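Long-range contacts in CADD-like protein of unknown function (Nostoc punctiforme, PDB 3B5O), which is of unknown function but is CADD-like and probably an oxidoreductase with the all-helical heme-oxygenase-like fold: residues G70-L78 / G190-I199; I50-L61 / L123-F131. One frame throughout, in Å; residues are numbered along the deposited sequence. Where two conformers were deposited one is given.

Interaction 1: residues G70-L78 / G190-I199; sequences GWNGVAQEL and GLRTSVAAYI
W71 and Y198 lie against each other as two nearly parallel plates, their planes 11° apart, yet slid so far in opposite directions that the rings barely overlap. Over one face of each ring lies an aliphatic carbon of the partner. Y198 CB stands 3.4 Å from the centroid of the W71 five-membered ring and W71 CA 3.6 Å from the centroid of the Y198 ring, both almost on the ring normal, so the pair is a reciprocal CH-pi contact rather than a true stack. G70 ends the preceding helix in a Schellman motif and W71 is the N-cap of helix 72-85, so Y198 packs over a helix-to-helix turn. With CG anti to the carbonyl carbon and beside its own N, the Y198 ring is carried over W71 CA and its hydroxyl to the start of helix 72-85. There the hydroxyl accepts a nearly straight hydrogen bond from G73 N (2.9 Å to Y198 OH, 166° at the hydrogen), using an N-H of the first helical turn; a water 2.7 Å from Y198 OH also bonds to it. At the far end of the indole, W71 CZ3 meets V195 CG1 and CH2 meets I199 CB, each obliquely.

Further along, the two helices run antiparallel (163°) with axes 8.2 Å apart, a close approach that fits the small residues G73, S194 and G190 in between. V74 CG2 rests 3.4 Å from S194 O, while S194 turns its own hydroxyl back to L191 O (OG to O 2.9 Å). E77, bent at chi2, lays its carboxylate over G190, OE2 being 3.5 Å from G190 CA.

Other helices close round this outlying pair: helix 135-163 touches W71, V74 and L191, helix 38-68 packs on V74 and L78, F4 of helix 2-18 meets V195, and helix 204-230 reaches I199.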
loop_
_atom_site.group_PDB
_atom_site.type_symbol
_atom_site.label_atom_id
_atom_site.label_comp_id
_atom_site.label_asym_id
_atom_site.label_seq_id
_atom_site.Cartn_x
_atom_site.Cartn_y
_atom_site.Cartn_z
ATOM N N GLY A 70 14.297 -12.830 16.947
ATOM C CA GLY A 70 15.465 -12.110 17.468
ATOM C C GLY A 70 15.997 -11.028 16.546
ATOM O O GLY A 70 17.117 -10.542 16.726
ATOM N N TRP A 71 15.192 -10.628 15.552
ATOM C CA TRP A 71 15.580 -9.549 14.655
ATOM C C TRP A 71 15.247 -8.204 15.292
ATOM O O TRP A 71 14.370 -7.464 14.839
ATOM C CB TRP A 71 14.856 -9.691 13.308
ATOM C CG TRP A 71 15.234 -10.879 12.473
ATOM C CD1 TRP A 71 15.890 -12.022 12.868
ATOM C CD2 TRP A 71 14.955 -11.048 11.086
ATOM N NE1 TRP A 71 16.034 -12.879 11.805
ATOM C CE2 TRP A 71 15.467 -12.300 10.697
ATOM C CE3 TRP A 71 14.307 -10.256 10.122
ATOM C CZ2 TRP A 71 15.370 -12.765 9.392
ATOM C CZ3 TRP A 71 14.218 -10.727 8.820
ATOM C CH2 TRP A 71 14.736 -11.971 8.473
ATOM N N ASN A 72 15.946 -7.861 16.367
ATOM C CA ASN A 72 15.530 -6.739 17.194
ATOM C C ASN A 72 15.606 -5.392 16.492
ATOM O O ASN A 72 14.712 -4.544 16.657
ATOM C CB ASN A 72 16.357 -6.740 18.494
ATOM C CG ASN A 72 16.103 -7.967 19.325
ATOM O OD1 ASN A 72 14.957 -8.361 19.540
ATOM N ND2 ASN A 72 17.171 -8.583 19.809
ATOM N N GLY A 73 16.649 -5.189 15.696
ATOM C CA GLY A 73 16.783 -3.960 14.928
ATOM C C GLY A 73 15.647 -3.757 13.939
ATOM O O GLY A 73 15.244 -2.625 13.672
ATOM N N VAL A 74 15.171 -4.860 13.374
ATOM C CA VAL A 74 14.046 -4.816 12.436
ATOM C C VAL A 74 12.758 -4.481 13.187
ATOM O O VAL A 74 11.978 -3.632 12.748
ATOM C CB VAL A 74 13.888 -6.160 11.703
ATOM C CG1 VAL A 74 12.638 -6.150 10.797
ATOM C CG2 VAL A 74 15.140 -6.482 10.871
ATOM N N ALA A 75 12.541 -5.121 14.330
ATOM C CA ALA A 75 11.378 -4.797 15.159
ATOM C C ALA A 75 11.383 -3.315 15.514
ATOM O O ALA A 75 10.342 -2.672 15.530
ATOM C CB ALA A 75 11.329 -5.674 16.405
ATOM N N GLN A 76 12.559 -2.761 15.818
ATOM C CA GLN A 76 12.638 -1.350 16.159
ATOM C C GLN A 76 12.263 -0.467 14.970
ATOM O O GLN A 76 11.508 0.489 15.122
ATOM C CB GLN A 76 14.043 -0.983 16.662
ATOM C CG GLN A 76 14.188 0.485 17.052
ATOM C CD GLN A 76 13.195 0.899 18.118
ATOM O OE1 GLN A 76 13.058 0.227 19.138
ATOM N NE2 GLN A 76 12.477 1.992 17.879
ATOM N N GLU A 77 12.789 -0.784 13.788
ATOM C CA GLU A 77 12.460 -0.021 12.583
ATOM C C GLU A 77 10.952 -0.091 12.306
ATOM O O GLU A 77 10.328 0.902 11.964
ATOM C CB GLU A 77 13.216 -0.544 11.372
ATOM C CG GLU A 77 13.043 0.282 10.116
ATOM C CD GLU A 77 13.710 1.663 10.189
ATOM O OE1 GLU A 77 14.608 1.855 11.028
ATOM O OE2 GLU A 77 13.321 2.552 9.399
ATOM N N LEU A 78 10.373 -1.278 12.476
ATOM C CA LEU A 78 8.930 -1.440 12.229
ATOM C C LEU A 78 8.101 -0.668 13.246
ATOM O O LEU A 78 7.082 -0.080 12.903
ATOM C CB LEU A 78 8.541 -2.911 12.196
ATOM C CG LEU A 78 9.115 -3.652 10.995
ATOM C CD1 LEU A 78 8.846 -5.141 11.147
ATOM C CD2 LEU A 78 8.566 -3.111 9.678
ATOM N N GLY A 190 15.978 2.371 5.788
ATOM C CA GLY A 190 15.961 1.913 7.169
ATOM C C GLY A 190 15.524 0.470 7.298
ATOM O O GLY A 190 16.150 -0.313 8.024
ATOM N N LEU A 191 14.454 0.104 6.595
ATOM C CA LEU A 191 13.976 -1.282 6.663
ATOM C C LEU A 191 14.970 -2.228 6.003
ATOM O O LEU A 191 15.348 -3.231 6.600
ATOM C CB LEU A 191 12.571 -1.436 6.058
ATOM C CG LEU A 191 11.930 -2.816 6.266
ATOM C CD1 LEU A 191 11.841 -3.228 7.766
ATOM C CD2 LEU A 191 10.546 -2.881 5.562
ATOM N N ARG A 192 15.435 -1.897 4.798
ATOM C CA ARG A 192 16.410 -2.732 4.113
ATOM C C ARG A 192 17.661 -2.930 4.957
ATOM O O ARG A 192 18.116 -4.053 5.115
ATOM C CB ARG A 192 16.793 -2.155 2.731
ATOM C CG ARG A 192 18.006 -2.840 2.085
ATOM C CD ARG A 192 18.275 -2.328 0.667
ATOM N NE ARG A 192 18.516 -0.890 0.627
ATOM C CZ ARG A 192 19.650 -0.293 0.996
ATOM N NH1 ARG A 192 20.681 -0.995 1.452
ATOM N NH2 ARG A 192 19.745 1.033 0.917
ATOM N N THR A 193 18.215 -1.844 5.493
ATOM C CA THR A 193 19.462 -1.951 6.246
ATOM C C THR A 193 19.268 -2.738 7.530
ATOM O O THR A 193 20.155 -3.503 7.916
ATOM C CB THR A 193 20.100 -0.579 6.532
ATOM O OG1 THR A 193 19.235 0.211 7.339
ATOM C CG2 THR A 193 20.353 0.154 5.245
ATOM N N SER A 194 18.094 -2.616 8.164
ATOM C CA SER A 194 17.851 -3.387 9.374
ATOM C C SER A 194 17.744 -4.874 9.079
ATOM O O SER A 194 18.297 -5.689 9.799
ATOM C CB SER A 194 16.641 -2.858 10.151
ATOM O OG SER A 194 15.415 -3.161 9.526
ATOM N N VAL A 195 17.020 -5.242 8.018
ATOM C CA VAL A 195 16.868 -6.644 7.674
ATOM C C VAL A 195 18.218 -7.254 7.272
ATOM O O VAL A 195 18.505 -8.404 7.599
ATOM C CB VAL A 195 15.816 -6.853 6.553
ATOM C CG1 VAL A 195 15.837 -8.288 6.041
ATOM C CG2 VAL A 195 14.413 -6.467 7.047
ATOM N N ALA A 196 19.036 -6.451 6.591
ATOM C CA ALA A 196 20.365 -6.911 6.142
ATOM C C ALA A 196 21.220 -7.439 7.292
ATOM O O ALA A 196 22.052 -8.348 7.102
ATOM C CB ALA A 196 21.088 -5.781 5.431
ATOM N N ALA A 197 21.021 -6.881 8.479
ATOM C CA ALA A 197 21.788 -7.296 9.671
ATOM C C ALA A 197 21.477 -8.711 10.181
ATOM O O ALA A 197 22.283 -9.304 10.913
ATOM C CB ALA A 197 21.589 -6.287 10.778
ATOM N N TYR A 198 20.313 -9.258 9.822
ATOM C CA TYR A 198 19.864 -10.550 10.326
ATOM C C TYR A 198 19.648 -11.634 9.288
ATOM O O TYR A 198 19.801 -12.815 9.577
ATOM C CB TYR A 198 18.546 -10.373 11.097
ATOM C CG TYR A 198 18.648 -9.445 12.268
ATOM C CD1 TYR A 198 19.174 -9.886 13.482
ATOM C CD2 TYR A 198 18.268 -8.112 12.166
ATOM C CE1 TYR A 198 19.274 -9.049 14.549
ATOM C CE2 TYR A 198 18.374 -7.259 13.226
ATOM C CZ TYR A 198 18.890 -7.728 14.423
ATOM O OH TYR A 198 18.978 -6.872 15.492
ATOM N N ILE A 199 19.185 -11.255 8.101
ATOM C CA ILE A 199 18.757 -12.237 7.142
ATOM C C ILE A 199 19.966 -13.027 6.626
ATOM O O ILE A 199 21.048 -12.460 6.391
ATOM C CB ILE A 199 17.969 -11.584 5.959
ATOM C CG1 ILE A 199 17.304 -12.659 5.114
ATOM C CG2 ILE A 199 18.867 -10.678 5.126
ATOM C CD1 ILE A 199 16.269 -12.109 4.096
HETATM O O HOH W 1 18.123 -15.050 10.264
HETATM O O HOH W 2 19.859 -7.790 17.849
#

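Interaction 2: residues I50-L61 / L123-F131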
loop_
_atom_site.group_PDB
_atom_site.type_symbol
_atom_site.label_atom_id
_atom_site.label_comp_id
_atom_site.label_asym_id
_atom_site.label_seq_id
_atom_site.Cartn_x
_atom_site.Cartn_y
_atom_site.Cartn_z
ATOM N N ILE A 50 -9.098 1.889 2.893
ATOM C CA ILE A 50 -9.073 0.824 3.878
ATOM C C ILE A 50 -7.667 0.254 3.991
ATOM O O ILE A 50 -7.245 -0.180 5.062
ATOM C CB ILE A 50 -10.090 -0.270 3.506
ATOM C CG1 ILE A 50 -11.510 0.282 3.585
ATOM C CG2 ILE A 50 -9.954 -1.532 4.397
ATOM C CD1 ILE A 50 -12.590 -0.596 2.994
ATOM N N PHE A 51 -6.941 0.218 2.885
ATOM C CA PHE A 51 -5.661 -0.445 2.878
ATOM C C PHE A 51 -4.606 0.231 3.771
ATOM O O PHE A 51 -4.008 -0.442 4.619
ATOM C CB PHE A 51 -5.232 -0.645 1.421
ATOM C CG PHE A 51 -4.095 -1.615 1.230
ATOM C CD1 PHE A 51 -4.077 -2.838 1.862
ATOM C CD2 PHE A 51 -3.091 -1.310 0.342
ATOM C CE1 PHE A 51 -3.028 -3.744 1.637
ATOM C CE2 PHE A 51 -2.050 -2.203 0.127
ATOM C CZ PHE A 51 -2.034 -3.408 0.771
ATOM N N PRO A 52 -4.387 1.549 3.654
ATOM C CA PRO A 52 -3.465 2.160 4.606
ATOM C C PRO A 52 -3.865 1.960 6.057
ATOM O O PRO A 52 -2.983 1.817 6.918
ATOM C CB PRO A 52 -3.466 3.648 4.249
ATOM C CG PRO A 52 -4.342 3.814 3.102
ATOM C CD PRO A 52 -4.808 2.494 2.608
ATOM N N LYS A 53 -5.151 1.950 6.365
ATOM C CA LYS A 53 -5.552 1.676 7.747
ATOM C C LYS A 53 -5.045 0.298 8.152
ATOM O O LYS A 53 -4.293 0.100 9.129
ATOM C CB LYS A 53 -7.062 1.715 7.875
ATOM C CG LYS A 53 -7.561 1.168 9.235
ATOM C CD LYS A 53 -9.083 1.047 9.342
ATOM C CE LYS A 53 -9.857 2.243 8.817
ATOM N NZ LYS A 53 -10.907 2.679 9.784
ATOM N N GLU A 54 -5.437 -0.685 7.374
ATOM C CA GLU A 54 -5.130 -2.042 7.748
ATOM C C GLU A 54 -3.649 -2.373 7.732
ATOM O O GLU A 54 -3.202 -3.248 8.484
ATOM C CB GLU A 54 -5.912 -3.002 6.856
ATOM C CG GLU A 54 -7.416 -2.874 7.041
ATOM C CD GLU A 54 -7.848 -3.226 8.434
ATOM O OE1 GLU A 54 -7.515 -4.330 8.927
ATOM O OE2 GLU A 54 -8.465 -2.373 9.070
ATOM N N LEU A 55 -2.886 -1.686 6.897
ATOM C CA LEU A 55 -1.455 -1.967 6.816
ATOM C C LEU A 55 -0.725 -1.684 8.134
ATOM O O LEU A 55 0.297 -2.287 8.391
ATOM C CB LEU A 55 -0.802 -1.246 5.641
ATOM C CG LEU A 55 -1.045 -1.816 4.245
ATOM C CD1 LEU A 55 -0.515 -0.832 3.216
ATOM C CD2 LEU A 55 -0.387 -3.228 4.105
ATOM N N VAL A 56 -1.258 -0.814 8.992
ATOM C CA VAL A 56 -0.618 -0.570 10.285
ATOM C C VAL A 56 -0.659 -1.871 11.109
ATOM O O VAL A 56 0.355 -2.294 11.677
ATOM C CB VAL A 56 -1.246 0.587 11.020
ATOM C CG1 VAL A 56 -0.506 0.818 12.316
ATOM C CG2 VAL A 56 -1.206 1.868 10.158
ATOM N N GLY A 57 -1.824 -2.519 11.146
ATOM C CA GLY A 57 -1.945 -3.787 11.842
ATOM C C GLY A 57 -1.083 -4.880 11.239
ATOM O O GLY A 57 -0.517 -5.694 11.976
ATOM N N PHE A 58 -0.976 -4.929 9.907
ATOM C CA PHE A 58 -0.087 -5.930 9.318
ATOM C C PHE A 58 1.367 -5.653 9.687
ATOM O O PHE A 58 2.136 -6.571 9.926
ATOM C CB PHE A 58 -0.270 -6.012 7.804
ATOM C CG PHE A 58 -1.597 -6.585 7.395
ATOM C CD1 PHE A 58 -1.952 -7.869 7.758
ATOM C CD2 PHE A 58 -2.457 -5.867 6.586
ATOM C CE1 PHE A 58 -3.179 -8.390 7.378
ATOM C CE2 PHE A 58 -3.670 -6.401 6.202
ATOM C CZ PHE A 58 -4.015 -7.639 6.597
ATOM N N THR A 59 1.748 -4.380 9.718
ATOM C CA THR A 59 3.122 -4.019 10.110
ATOM C C THR A 59 3.392 -4.458 11.564
ATOM O O THR A 59 4.495 -4.921 11.885
ATOM C CB THR A 59 3.373 -2.513 9.920
ATOM O OG1 THR A 59 3.129 -2.176 8.546
ATOM C CG2 THR A 59 4.811 -2.159 10.258
ATOM N N GLU A 60 2.387 -4.354 12.431
ATOM C CA GLU A 60 2.474 -4.878 13.784
ATOM C C GLU A 60 2.713 -6.368 13.811
ATOM O O GLU A 60 3.508 -6.866 14.610
ATOM C CB GLU A 60 1.241 -4.493 14.589
ATOM C CG GLU A 60 1.157 -5.083 15.980
ATOM C CD GLU A 60 2.254 -4.707 16.922
ATOM O OE1 GLU A 60 2.964 -3.723 16.686
ATOM O OE2 GLU A 60 2.350 -5.406 17.958
ATOM N N LEU A 61 2.032 -7.114 12.957
ATOM C CA LEU A 61 2.284 -8.553 12.886
ATOM C C LEU A 61 3.720 -8.833 12.460
ATOM O O LEU A 61 4.377 -9.738 12.991
ATOM C CB LEU A 61 1.310 -9.237 11.951
ATOM C CG LEU A 61 -0.159 -9.217 12.356
ATOM C CD1 LEU A 61 -1.011 -9.952 11.310
ATOM C CD2 LEU A 61 -0.353 -9.806 13.753
ATOM N N LEU A 123 -8.586 -9.201 -0.587
ATOM C CA LEU A 123 -7.216 -8.708 -0.391
ATOM C C LEU A 123 -6.789 -8.882 1.064
ATOM O O LEU A 123 -5.727 -9.416 1.347
ATOM C CB LEU A 123 -7.136 -7.224 -0.736
ATOM C CG LEU A 123 -5.811 -6.531 -0.357
ATOM C CD1 LEU A 123 -4.648 -7.002 -1.233
ATOM C CD2 LEU A 123 -5.984 -5.000 -0.372
ATOM N N LEU A 124 -7.631 -8.444 1.991
ATOM C CA LEU A 124 -7.236 -8.482 3.393
ATOM C C LEU A 124 -7.051 -9.911 3.892
ATOM O O LEU A 124 -6.129 -10.189 4.656
ATOM C CB LEU A 124 -8.243 -7.723 4.246
ATOM C CG LEU A 124 -8.336 -6.218 3.967
ATOM C CD1 LEU A 124 -9.492 -5.616 4.768
ATOM C CD2 LEU A 124 -7.020 -5.498 4.253
ATOM N N ARG A 125 -7.894 -10.836 3.435
ATOM C CA ARG A 125 -7.684 -12.234 3.816
ATOM C C ARG A 125 -6.405 -12.794 3.221
ATOM O O ARG A 125 -5.660 -13.552 3.868
ATOM C CB ARG A 125 -8.865 -13.067 3.418
ATOM C CG ARG A 125 -10.027 -12.659 4.217
ATOM C CD ARG A 125 -10.772 -13.822 4.731
ATOM N NE ARG A 125 -11.987 -13.374 5.330
ATOM C CZ ARG A 125 -12.209 -13.271 6.626
ATOM N NH1 ARG A 125 -11.250 -13.534 7.524
ATOM N NH2 ARG A 125 -13.402 -12.849 7.013
ATOM N N THR A 126 -6.149 -12.440 1.966
ATOM C CA THR A 126 -4.939 -12.906 1.316
ATOM C C THR A 126 -3.703 -12.367 2.039
ATOM O O THR A 126 -2.743 -13.112 2.285
ATOM C CB THR A 126 -4.915 -12.442 -0.149
ATOM O OG1 THR A 126 -6.047 -12.983 -0.855
ATOM C CG2 THR A 126 -3.617 -12.876 -0.849
ATOM N N VAL A 127 -3.685 -11.061 2.307
ATOM C CA VAL A 127 -2.551 -10.476 2.974
ATOM C C VAL A 127 -2.297 -11.114 4.348
ATOM O O VAL A 127 -1.148 -11.404 4.692
ATOM C CB VAL A 127 -2.696 -8.934 3.058
ATOM C CG1 VAL A 127 -1.587 -8.297 3.885
ATOM C CG2 VAL A 127 -2.675 -8.342 1.634
ATOM N N LEU A 128 -3.347 -11.375 5.114
ATOM C CA LEU A 128 -3.135 -11.985 6.425
ATOM C C LEU A 128 -2.435 -13.343 6.251
ATOM O O LEU A 128 -1.548 -13.695 7.040
ATOM C CB LEU A 128 -4.434 -12.127 7.201
ATOM C CG LEU A 128 -4.196 -12.796 8.574
ATOM C CD1 LEU A 128 -3.273 -11.938 9.462
ATOM C CD2 LEU A 128 -5.480 -13.139 9.253
ATOM N N SER A 129 -2.802 -14.099 5.225
ATOM C CA SER A 129 -2.185 -15.414 5.018
ATOM C C SER A 129 -0.684 -15.314 4.762
ATOM O O SER A 129 0.045 -16.260 5.062
ATOM C CB SER A 129 -2.877 -16.174 3.884
ATOM O OG SER A 129 -2.482 -15.746 2.591
ATOM N N LEU A 130 -0.228 -14.171 4.246
ATOM C CA LEU A 130 1.184 -13.921 4.025
ATOM C C LEU A 130 1.907 -13.514 5.305
ATOM O O LEU A 130 3.067 -13.882 5.522
ATOM C CB LEU A 130 1.387 -12.800 3.010
ATOM C CG LEU A 130 0.623 -12.864 1.708
ATOM C CD1 LEU A 130 1.084 -11.690 0.807
ATOM C CD2 LEU A 130 0.812 -14.187 1.018
ATOM N N PHE A 131 1.213 -12.747 6.152
ATOM C CA PHE A 131 1.789 -12.209 7.379
ATOM C C PHE A 131 1.799 -13.210 8.531
ATOM O O PHE A 131 2.313 -12.923 9.616
ATOM C CB PHE A 131 1.092 -10.898 7.766
ATOM C CG PHE A 131 1.651 -9.724 7.049
ATOM C CD1 PHE A 131 1.339 -9.501 5.727
ATOM C CD2 PHE A 131 2.591 -8.898 7.660
ATOM C CE1 PHE A 131 1.915 -8.470 5.025
ATOM C CE2 PHE A 131 3.150 -7.834 6.961
ATOM C CZ PHE A 131 2.804 -7.628 5.643
#
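F58 is the knob of this contact, its ring set in a hole formed by L124, V127, L128 and F131. V127 CG1 sits 3.5 Å from the F58 ring centroid and almost on the normal, a CH-pi contact over the centre of one face. L124 CD2 comes in plane at the ring's edge, 4.0 Å from F58 CE2, and L128 CB approaches F58 CE1. F58 in turn places its CB over the centre of the F131 ring, whose plane is inclined 39° to that of F58. With CG anti to its carbonyl carbon (chi1 -69°), the F58 ring reaches across the 10.3 Å between the axes, which run nearly parallel (15°), into the four-residue hole. Cutting this ring back to an alanine would probably open a gap beside V127 CG1 and leave L124 and L128 without the surface they pack on.

A second buried contact lies at F51, where L123 CD2 is 3.6 Å from F51 CD1; M218 and W221 of helix 204-230 also meet F51, and V138 and T142 of helix 135-163 meet F131. The outer margin is sparser. L61 CD1 touches L128 CD1 at 3.5 Å, with L128 itself exposed, and the aliphatic part of E54 lies against L124 CD2 (CB to CD2 3.8 Å).

No hydrogen bond links the two segments: T59 OG1 and S129 OG turn back to carbonyls of their own helices. Shape and burial of hydrocarbon therefore join these helices, as in the core of a helical bundle.

Overall arrangement
After helix 2-18, helix 38-68 gives interaction 2 its segment 50-61; the turn at G70 and W71 and the start of helix 72-85 then supply 70-78 to interaction 1. Helix 118-131 returns to helix 38-68 and closes interaction 2 over 61 intervening residues. After helices 135-163 and 170-180, segment 190-199 closes interaction 1 over 111. The segments alternate, so the two loops cross rather than nest. Their centres are about 19 Å apart, and they meet where L78 CD2 packs on T59 CG2 (3.9 Å). Interaction 2 lies nearer the chain's centre, interaction 1 with its centre about 20 Å from it; helices 135-163 and 204-230 touch both.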